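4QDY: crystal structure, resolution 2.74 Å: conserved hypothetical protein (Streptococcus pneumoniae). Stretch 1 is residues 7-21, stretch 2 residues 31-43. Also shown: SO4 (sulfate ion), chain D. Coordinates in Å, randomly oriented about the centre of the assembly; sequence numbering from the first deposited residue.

Stretch 1 7-21: ETYTNTVTNVPIDIR
Stretch 2, residues 31-43: GFASEVSVVLTGA

Tyr-9 to Pro-17 pairs antiparallel with Glu-35 to Gly-42 of the same chain, joined by a backbone hydrogen-bond ladder that a β-bulge interrupts once and sealed on one face by aliphatic side chains, with Ile-18 and Ile-20 packing beyond the ladder. The strand beginning at Tyr-9 runs at 163° to strand 35-42, their axes approaching to 4.4 Å; beyond the corner at Asn-15 the chain continues at 115° to the same partner. The contact buries 1004 Å² in all.

The paired residues have extended backbones. Three hydrogen-bonded pairs set the first register. Tyr-9 N to Gly-42 O is 3.1 Å and Gly-42 N to Tyr-9 O 3.0 Å; Asn-11 N to Leu-40 O is 3.1 Å and Leu-40 N to Asn-11 O 2.9 Å; Val-13 N to Val-38 O is 2.7 Å and Val-38 N to Val-13 O 2.8 Å. Between them lie the non-hydrogen-bonded pairs Thr-10/Thr-41 and Thr-12/Val-39, with CA-CA distances of 4.5 and 4.3 Å. The register then shifts by one: Asn-15, at phi/psi 62/50, is the extra residue, and the ladder resumes with Val-16 N to Val-36 O at 2.9 Å and Val-36 N to Val-16 O at 2.8 Å. Pro-17, which has no amide hydrogen to donate, sits opposite Glu-35 in a non-hydrogen-bonded pair, CA-CA 4.3 Å, where none is required. Glu-35 (m, t, chi3 -29°) lays CG 3.9 Å from Pro-17 CA and brings OE1 to 3.6 Å from Asn-15 CB. A weak bond from Ile-18 N to Ser-34 O, 3.5 Å, ends the series.

Val-13, Val-16, Val-36, Val-38 and Leu-40 share one face and are buried. Val-13 (t) places CG2 3.8 Å from CD1 of Leu-40 (m, t); Val-16 (t) brings CG2 to 3.9 Å from CG2 of Val-38 (t). Ile-18 (m, t) extends CD1 to 3.7 Å from CG1 of Val-36 (m), and Ile-20 (m, t) reaches CE1 of Phe-32 (chi1 p, chi2 87°) with its CD1 at 3.6 Å. The valine, leucine and isoleucine side chains have no polar groups, so they pack in the interior with no hydrogen bond to satisfy.

The face bearing Thr-10, Thr-12, Val-39 and Thr-41 is more open and suits threonine. In Thr-10 (t), OG1 donates to Leu-40 O at 2.9 Å, adding a side-chain bond to the carbonyl that already accepts Asn-11 N. Thr-12 (p) instead turns a methyl to its partner, CG2 lying 3.7 Å from CG2 of Val-39 (t).

Tyr-9 (m, chi2 86°) is exposed, with Gly-42 O near the plane of its ring at the edge; its OH donates to sulfate O3 at 2.7 Å, the ion probably coming from the crystallisation liquor.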

ATOM      1  N   GLU A   7      20.048  -5.037 -32.144  1.00 64.25           N
ATOM      2  CA  GLU A   7      19.463  -6.060 -31.282  1.00 63.47           C
ATOM      3  C   GLU A   7      19.755  -5.785 -29.800  1.00 65.33           C
ATOM      4  O   GLU A   7      20.918  -5.762 -29.389  1.00 65.50           O
ATOM      5  CB  GLU A   7      20.002  -7.449 -31.673  1.00 65.87           C
ATOM      6  N   THR A   8      18.688  -5.580 -29.008  1.00 59.75           N
ATOM      7  CA  THR A   8      18.773  -5.369 -27.558  1.00 58.27           C
ATOM      8  C   THR A   8      17.752  -6.294 -26.876  1.00 60.06           C
ATOM      9  O   THR A   8      16.824  -6.779 -27.528  1.00 59.53           O
ATOM     10  CB  THR A   8      18.576  -3.887 -27.172  1.00 65.04           C
ATOM     11  OG1 THR A   8      19.025  -3.687 -25.833  1.00 65.08           O
ATOM     12  CG2 THR A   8      17.144  -3.421 -27.299  1.00 61.87           C
ATOM     13  N   TYR A   9      17.927  -6.529 -25.572  1.00 55.52           N
ATOM     14  CA  TYR A   9      17.047  -7.401 -24.797  1.00 54.82           C
ATOM     15  C   TYR A   9      16.254  -6.593 -23.771  1.00 56.96           C
ATOM     16  O   TYR A   9      16.660  -5.490 -23.400  1.00 55.82           O
ATOM     17  CB  TYR A   9      17.866  -8.501 -24.107  1.00 56.68           C
ATOM     18  CG  TYR A   9      18.487  -9.479 -25.080  1.00 59.88           C
ATOM     19  CD1 TYR A   9      19.721  -9.220 -25.669  1.00 62.67           C
ATOM     20  CD2 TYR A   9      17.843 -10.668 -25.408  1.00 61.20           C
ATOM     21  CE1 TYR A   9      20.292 -10.113 -26.576  1.00 64.66           C
ATOM     22  CE2 TYR A   9      18.409 -11.574 -26.302  1.00 63.33           C
ATOM     23  CZ  TYR A   9      19.633 -11.292 -26.887  1.00 72.14           C
ATOM     24  OH  TYR A   9      20.194 -12.184 -27.770  1.00 75.43           O
ATOM     25  N   THR A  10      15.103  -7.136 -23.340  1.00 53.16           N
ATOM     26  CA  THR A  10      14.225  -6.478 -22.370  1.00 52.10           C
ATOM     27  C   THR A  10      13.619  -7.519 -21.404  1.00 56.71           C
ATOM     28  O   THR A  10      13.533  -8.708 -21.724  1.00 56.88           O
ATOM     29  CB  THR A  10      13.112  -5.660 -23.083  1.00 55.77           C
ATOM     30  OG1 THR A  10      12.421  -4.853 -22.130  1.00 54.02           O
ATOM     31  CG2 THR A  10      12.121  -6.520 -23.878  1.00 52.94           C
ATOM     32  N   ASN A  11      13.219  -7.043 -20.212  1.00 53.10           N
ATOM     33  CA  ASN A  11      12.587  -7.824 -19.150  1.00 52.96           C
ATOM     34  C   ASN A  11      11.829  -6.902 -18.219  1.00 57.11           C
ATOM     35  O   ASN A  11      12.366  -5.873 -17.802  1.00 56.37           O
ATOM     36  CB  ASN A  11      13.613  -8.651 -18.367  1.00 53.99           C
ATOM     37  N   THR A  12      10.579  -7.254 -17.907  1.00 54.58           N
ATOM     38  CA  THR A  12       9.765  -6.476 -16.979  1.00 54.34           C
ATOM     39  C   THR A  12       9.899  -7.132 -15.613  1.00 58.93           C
ATOM     40  O   THR A  12       9.473  -8.274 -15.429  1.00 58.67           O
ATOM     41  CB  THR A  12       8.305  -6.341 -17.450  1.00 64.13           C
ATOM     42  OG1 THR A  12       7.740  -7.642 -17.595  1.00 67.00           O
ATOM     43  CG2 THR A  12       8.176  -5.573 -18.754  1.00 62.82           C
ATOM     44  N   VAL A  13      10.558  -6.437 -14.681  1.00 56.13           N
ATOM     45  CA  VAL A  13      10.769  -6.928 -13.320  1.00 56.34           C
ATOM     46  C   VAL A  13       9.510  -6.596 -12.514  1.00 60.43           C
ATOM     47  O   VAL A  13       9.176  -5.421 -12.364  1.00 59.61           O
ATOM     48  CB  VAL A  13      12.065  -6.354 -12.682  1.00 60.42           C
ATOM     49  CG1 VAL A  13      12.280  -6.914 -11.282  1.00 60.43           C
ATOM     50  CG2 VAL A  13      13.284  -6.643 -13.552  1.00 60.87           C
ATOM     51  N   THR A  14       8.790  -7.627 -12.043  1.00 57.53           N
ATOM     52  CA  THR A  14       7.563  -7.448 -11.261  1.00 57.09           C
ATOM     53  C   THR A  14       7.886  -7.504  -9.761  1.00 60.97           C
ATOM     54  O   THR A  14       8.964  -7.971  -9.383  1.00 61.00           O
ATOM     55  CB  THR A  14       6.501  -8.497 -11.637  1.00 66.46           C
ATOM     56  OG1 THR A  14       7.038  -9.809 -11.443  1.00 67.81           O
ATOM     57  CG2 THR A  14       5.986  -8.336 -13.065  1.00 65.25           C
ATOM     58  N   ASN A  15       6.941  -7.015  -8.920  1.00 56.89           N
ATOM     59  CA  ASN A  15       6.994  -6.975  -7.452  1.00 56.44           C
ATOM     60  C   ASN A  15       8.182  -6.107  -6.972  1.00 59.89           C
ATOM     61  O   ASN A  15       8.966  -6.540  -6.117  1.00 60.39           O
ATOM     62  CB  ASN A  15       7.087  -8.405  -6.863  1.00 56.97           C
ATOM     63  CG  ASN A  15       6.006  -9.369  -7.306  1.00 74.87           C
ATOM     64  OD1 ASN A  15       5.054  -9.019  -8.016  1.00 67.83           O
ATOM     65  ND2 ASN A  15       6.142 -10.622  -6.902  1.00 66.02           N
ATOM     66  N   VAL A  16       8.304  -4.878  -7.516  1.00 55.06           N
ATOM     67  CA  VAL A  16       9.388  -3.964  -7.140  1.00 54.76           C
ATOM     68  C   VAL A  16       8.839  -2.987  -6.080  1.00 58.08           C
ATOM     69  O   VAL A  16       7.983  -2.161  -6.406  1.00 57.59           O
ATOM     70  CB  VAL A  16      10.016  -3.222  -8.355  1.00 58.40           C
ATOM     71  CG1 VAL A  16      11.220  -2.393  -7.927  1.00 58.64           C
ATOM     72  CG2 VAL A  16      10.423  -4.203  -9.447  1.00 58.41           C
ATOM     73  N   PRO A  17       9.291  -3.072  -4.807  1.00 54.33           N
ATOM     74  CA  PRO A  17       8.755  -2.155  -3.784  1.00 53.92           C
ATOM     75  C   PRO A  17       9.335  -0.744  -3.914  1.00 57.49           C
ATOM     76  O   PRO A  17      10.490  -0.588  -4.309  1.00 58.03           O
ATOM     77  CB  PRO A  17       9.176  -2.808  -2.465  1.00 56.19           C
ATOM     78  CG  PRO A  17      10.384  -3.603  -2.794  1.00 61.15           C
ATOM     79  CD  PRO A  17      10.290  -4.003  -4.240  1.00 56.42           C
ATOM     80  N   ILE A  18       8.528   0.274  -3.567  1.00 52.82           N
ATOM     81  CA  ILE A  18       8.900   1.693  -3.639  1.00 52.39           C
ATOM     82  C   ILE A  18       9.467   2.148  -2.290  1.00 56.34           C
ATOM     83  O   ILE A  18       8.839   1.920  -1.252  1.00 55.97           O
ATOM     84  CB  ILE A  18       7.683   2.576  -4.056  1.00 54.92           C
ATOM     85  CG1 ILE A  18       6.886   1.964  -5.235  1.00 54.62           C
ATOM     86  CG2 ILE A  18       8.126   4.021  -4.343  1.00 55.92           C
ATOM     87  CD1 ILE A  18       5.498   2.571  -5.454  1.00 60.66           C
ATOM     88  N   ASP A  19      10.637   2.812  -2.308  1.00 53.07           N
ATOM     89  CA  ASP A  19      11.250   3.329  -1.089  1.00 53.47           C
ATOM     90  C   ASP A  19      10.831   4.795  -0.953  1.00 56.10           C
ATOM     91  O   ASP A  19      11.450   5.690  -1.526  1.00 56.08           O
ATOM     92  CB  ASP A  19      12.781   3.133  -1.107  1.00 56.52           C
ATOM     93  CG  ASP A  19      13.465   3.292   0.244  1.00 71.54           C
ATOM     94  OD1 ASP A  19      13.202   4.306   0.933  1.00 72.72           O
ATOM     95  OD2 ASP A  19      14.310   2.436   0.584  1.00 79.93           O
ATOM     96  N   ILE A  20       9.733   5.021  -0.227  1.00 51.49           N
ATOM     97  CA  ILE A  20       9.141   6.339  -0.029  1.00 51.04           C
ATOM     98  C   ILE A  20       9.765   7.020   1.190  1.00 55.37           C
ATOM     99  O   ILE A  20       9.680   6.497   2.301  1.00 55.25           O
ATOM    100  CB  ILE A  20       7.599   6.226   0.122  1.00 53.19           C
ATOM    101  CG1 ILE A  20       6.975   5.564  -1.130  1.00 52.31           C
ATOM    102  CG2 ILE A  20       6.978   7.601   0.394  1.00 54.40           C
ATOM    103  CD1 ILE A  20       5.528   5.241  -1.052  1.00 56.96           C
ATOM    104  N   ARG A  21      10.363   8.204   0.972  1.00 52.31           N
ATOM    105  CA  ARG A  21      10.962   9.023   2.021  1.00 53.28           C
ATOM    106  C   ARG A  21       9.939  10.069   2.478  1.00 56.62           C
ATOM    107  O   ARG A  21       9.436  10.845   1.657  1.00 55.98           O
ATOM    108  CB  ARG A  21      12.276   9.681   1.548  1.00 54.81           C
ATOM    109  CG  ARG A  21      12.926  10.576   2.604  1.00 67.81           C
ATOM    110  CD  ARG A  21      14.238  11.181   2.143  1.00 81.82           C
ATOM    111  NE  ARG A  21      14.757  12.142   3.120  1.00 96.64           N
ATOM    112  CZ  ARG A  21      15.555  11.833   4.139  1.00114.56           C
ATOM    113  NH1 ARG A  21      15.943  10.577   4.331  1.00103.46           N
ATOM    114  NH2 ARG A  21      15.967  12.776   4.976  1.00102.55           N
ATOM    115  N   GLY A  31      -3.275   5.461  -0.375  1.00 47.88           N
ATOM    116  CA  GLY A  31      -3.851   5.671  -1.700  1.00 48.08           C
ATOM    117  C   GLY A  31      -2.991   5.363  -2.911  1.00 52.96           C
ATOM    118  O   GLY A  31      -3.263   5.883  -3.998  1.00 53.06           O
ATOM    119  N   PHE A  32      -1.983   4.493  -2.749  1.00 49.66           N
ATOM    120  CA  PHE A  32      -1.054   4.086  -3.809  1.00 49.56           C
ATOM    121  C   PHE A  32      -0.754   2.588  -3.734  1.00 54.44           C
ATOM    122  O   PHE A  32      -0.899   1.986  -2.667  1.00 53.97           O
ATOM    123  CB  PHE A  32       0.261   4.890  -3.710  1.00 51.65           C
ATOM    124  CG  PHE A  32       0.909   4.838  -2.344  1.00 53.58           C
ATOM    125  CD1 PHE A  32       1.778   3.808  -2.006  1.00 56.68           C
ATOM    126  CD2 PHE A  32       0.633   5.810  -1.389  1.00 56.03           C
ATOM    127  CE1 PHE A  32       2.330   3.731  -0.729  1.00 57.92           C
ATOM    128  CE2 PHE A  32       1.198   5.739  -0.116  1.00 59.16           C
ATOM    129  CZ  PHE A  32       2.045   4.703   0.204  1.00 57.21           C
ATOM    130  N   ALA A  33      -0.305   1.997  -4.857  1.00 51.85           N
ATOM    131  CA  ALA A  33       0.082   0.588  -4.907  1.00 51.75           C
ATOM    132  C   ALA A  33       1.496   0.434  -4.362  1.00 56.16           C
ATOM    133  O   ALA A  33       2.418   1.096  -4.850  1.00 55.94           O
ATOM    134  CB  ALA A  33      -0.020   0.056  -6.329  1.00 52.44           C
ATOM    135  N   SER A  34       1.648  -0.403  -3.316  1.00 52.97           N
ATOM    136  CA  SER A  34       2.900  -0.682  -2.594  1.00 52.99           C
ATOM    137  C   SER A  34       4.060  -1.065  -3.519  1.00 56.20           C
ATOM    138  O   SER A  34       5.198  -0.678  -3.249  1.00 56.45           O
ATOM    139  CB  SER A  34       2.688  -1.821  -1.601  1.00 57.05           C
ATOM    140  OG  SER A  34       2.320  -3.028  -2.250  1.00 67.20           O
ATOM    141  N   GLU A  35       3.775  -1.846  -4.582  1.00 51.60           N
ATOM    142  CA  GLU A  35       4.792  -2.322  -5.513  1.00 51.19           C
ATOM    143  C   GLU A  35       4.487  -1.911  -6.954  1.00 53.81           C
ATOM    144  O   GLU A  35       3.330  -1.701  -7.321  1.00 52.91           O
ATOM    145  CB  GLU A  35       4.926  -3.852  -5.434  1.00 52.74           C
ATOM    146  CG  GLU A  35       5.528  -4.339  -4.124  1.00 62.86           C
ATOM    147  CD  GLU A  35       5.713  -5.836  -3.968  1.00 81.41           C
ATOM    148  OE1 GLU A  35       4.939  -6.610  -4.578  1.00 75.13           O
ATOM    149  OE2 GLU A  35       6.595  -6.234  -3.175  1.00 75.96           O
ATOM    150  N   VAL A  36       5.555  -1.796  -7.762  1.00 50.03           N
ATOM    151  CA  VAL A  36       5.518  -1.421  -9.179  1.00 49.40           C
ATOM    152  C   VAL A  36       6.265  -2.467 -10.022  1.00 52.88           C
ATOM    153  O   VAL A  36       6.865  -3.398  -9.483  1.00 52.61           O
ATOM    154  CB  VAL A  36       6.107   0.003  -9.430  1.00 53.20           C
ATOM    155  CG1 VAL A  36       5.240   1.091  -8.811  1.00 52.89           C
ATOM    156  CG2 VAL A  36       7.559   0.118  -8.962  1.00 53.26           C
ATOM    157  N   SER A  37       6.227  -2.293 -11.348  1.00 49.35           N
ATOM    158  CA  SER A  37       6.970  -3.099 -12.312  1.00 49.36           C
ATOM    159  C   SER A  37       8.009  -2.211 -12.980  1.00 52.29           C
ATOM    160  O   SER A  37       7.752  -1.024 -13.182  1.00 52.07           O
ATOM    161  CB  SER A  37       6.046  -3.759 -13.331  1.00 53.23           C
ATOM    162  OG  SER A  37       5.247  -4.753 -12.711  1.00 63.06           O
ATOM    163  N   VAL A  38       9.200  -2.750 -13.258  1.00 47.76           N
ATOM    164  CA  VAL A  38      10.274  -1.966 -13.868  1.00 47.01           C
ATOM    165  C   VAL A  38      10.662  -2.629 -15.189  1.00 49.85           C
ATOM    166  O   VAL A  38      11.043  -3.803 -15.210  1.00 49.56           O
ATOM    167  CB  VAL A  38      11.497  -1.790 -12.916  1.00 50.91           C
ATOM    168  CG1 VAL A  38      12.629  -1.027 -13.597  1.00 51.01           C
ATOM    169  CG2 VAL A  38      11.090  -1.085 -11.626  1.00 50.49           C
ATOM    170  N   VAL A  39      10.555  -1.868 -16.288  1.00 45.58           N
ATOM    171  CA  VAL A  39      10.915  -2.353 -17.618  1.00 45.41           C
ATOM    172  C   VAL A  39      12.409  -2.083 -17.815  1.00 49.45           C
ATOM    173  O   VAL A  39      12.821  -0.923 -17.892  1.00 48.83           O
ATOM    174  CB  VAL A  39      10.043  -1.731 -18.748  1.00 48.94           C
ATOM    175  CG1 VAL A  39      10.373  -2.354 -20.103  1.00 49.17           C
ATOM    176  CG2 VAL A  39       8.552  -1.874 -18.449  1.00 48.27           C
ATOM    177  N   LEU A  40      13.220  -3.148 -17.853  1.00 46.64           N
ATOM    178  CA  LEU A  40      14.663  -3.022 -18.058  1.00 47.17           C
ATOM    179  C   LEU A  40      15.016  -3.307 -19.518  1.00 51.45           C
ATOM    180  O   LEU A  40      14.416  -4.191 -20.125  1.00 50.76           O
ATOM    181  CB  LEU A  40      15.462  -3.953 -17.125  1.00 47.62           C
ATOM    182  CG  LEU A  40      15.370  -3.748 -15.611  1.00 52.15           C
ATOM    183  CD1 LEU A  40      16.238  -4.754 -14.893  1.00 52.99           C
ATOM    184  CD2 LEU A  40      15.830  -2.363 -15.200  1.00 54.66           C
ATOM    185  N   THR A  41      15.975  -2.546 -20.084  1.00 48.76           N
ATOM    186  CA  THR A  41      16.429  -2.709 -21.471  1.00 49.24           C
ATOM    187  C   THR A  41      17.960  -2.558 -21.516  1.00 54.11           C
ATOM    188  O   THR A  41      18.512  -1.624 -20.930  1.00 53.58           O
ATOM    189  CB  THR A  41      15.719  -1.704 -22.412  1.00 57.06           C
ATOM    190  OG1 THR A  41      14.306  -1.740 -22.193  1.00 57.15           O
ATOM    191  CG2 THR A  41      16.013  -1.963 -23.891  1.00 54.56           C
ATOM    192  N   GLY A  42      18.616  -3.483 -22.209  1.00 51.68           N
ATOM    193  CA  GLY A  42      20.065  -3.493 -22.363  1.00 52.44           C
ATOM    194  C   GLY A  42      20.577  -4.624 -23.227  1.00 57.32           C
ATOM    195  O   GLY A  42      19.927  -5.667 -23.339  1.00 56.76           O
ATOM    196  N   ALA A  43      21.750  -4.415 -23.852  1.00 55.08           N
ATOM    197  CA  ALA A  43      22.406  -5.396 -24.720  1.00 55.77           C
ATOM    198  C   ALA A  43      23.074  -6.506 -23.900  1.00 60.69           C
ATOM    199  O   ALA A  43      23.203  -7.629 -24.391  1.00 60.99           O
ATOM    200  CB  ALA A  43      23.435  -4.707 -25.600  1.00 57.10           C
TER
HETATM  201  S   SO4 D 303      23.489 -12.756 -27.473  0.50 78.68           S
HETATM  202  O1  SO4 D 303      23.101 -13.816 -26.545  0.50 78.50           O
HETATM  203  O2  SO4 D 303      24.885 -12.936 -27.867  0.50 78.67           O
HETATM  204  O3  SO4 D 303      22.645 -12.818 -28.667  0.50 78.72           O
HETATM  205  O4  SO4 D 303      23.331 -11.457 -26.820  0.50 78.38           O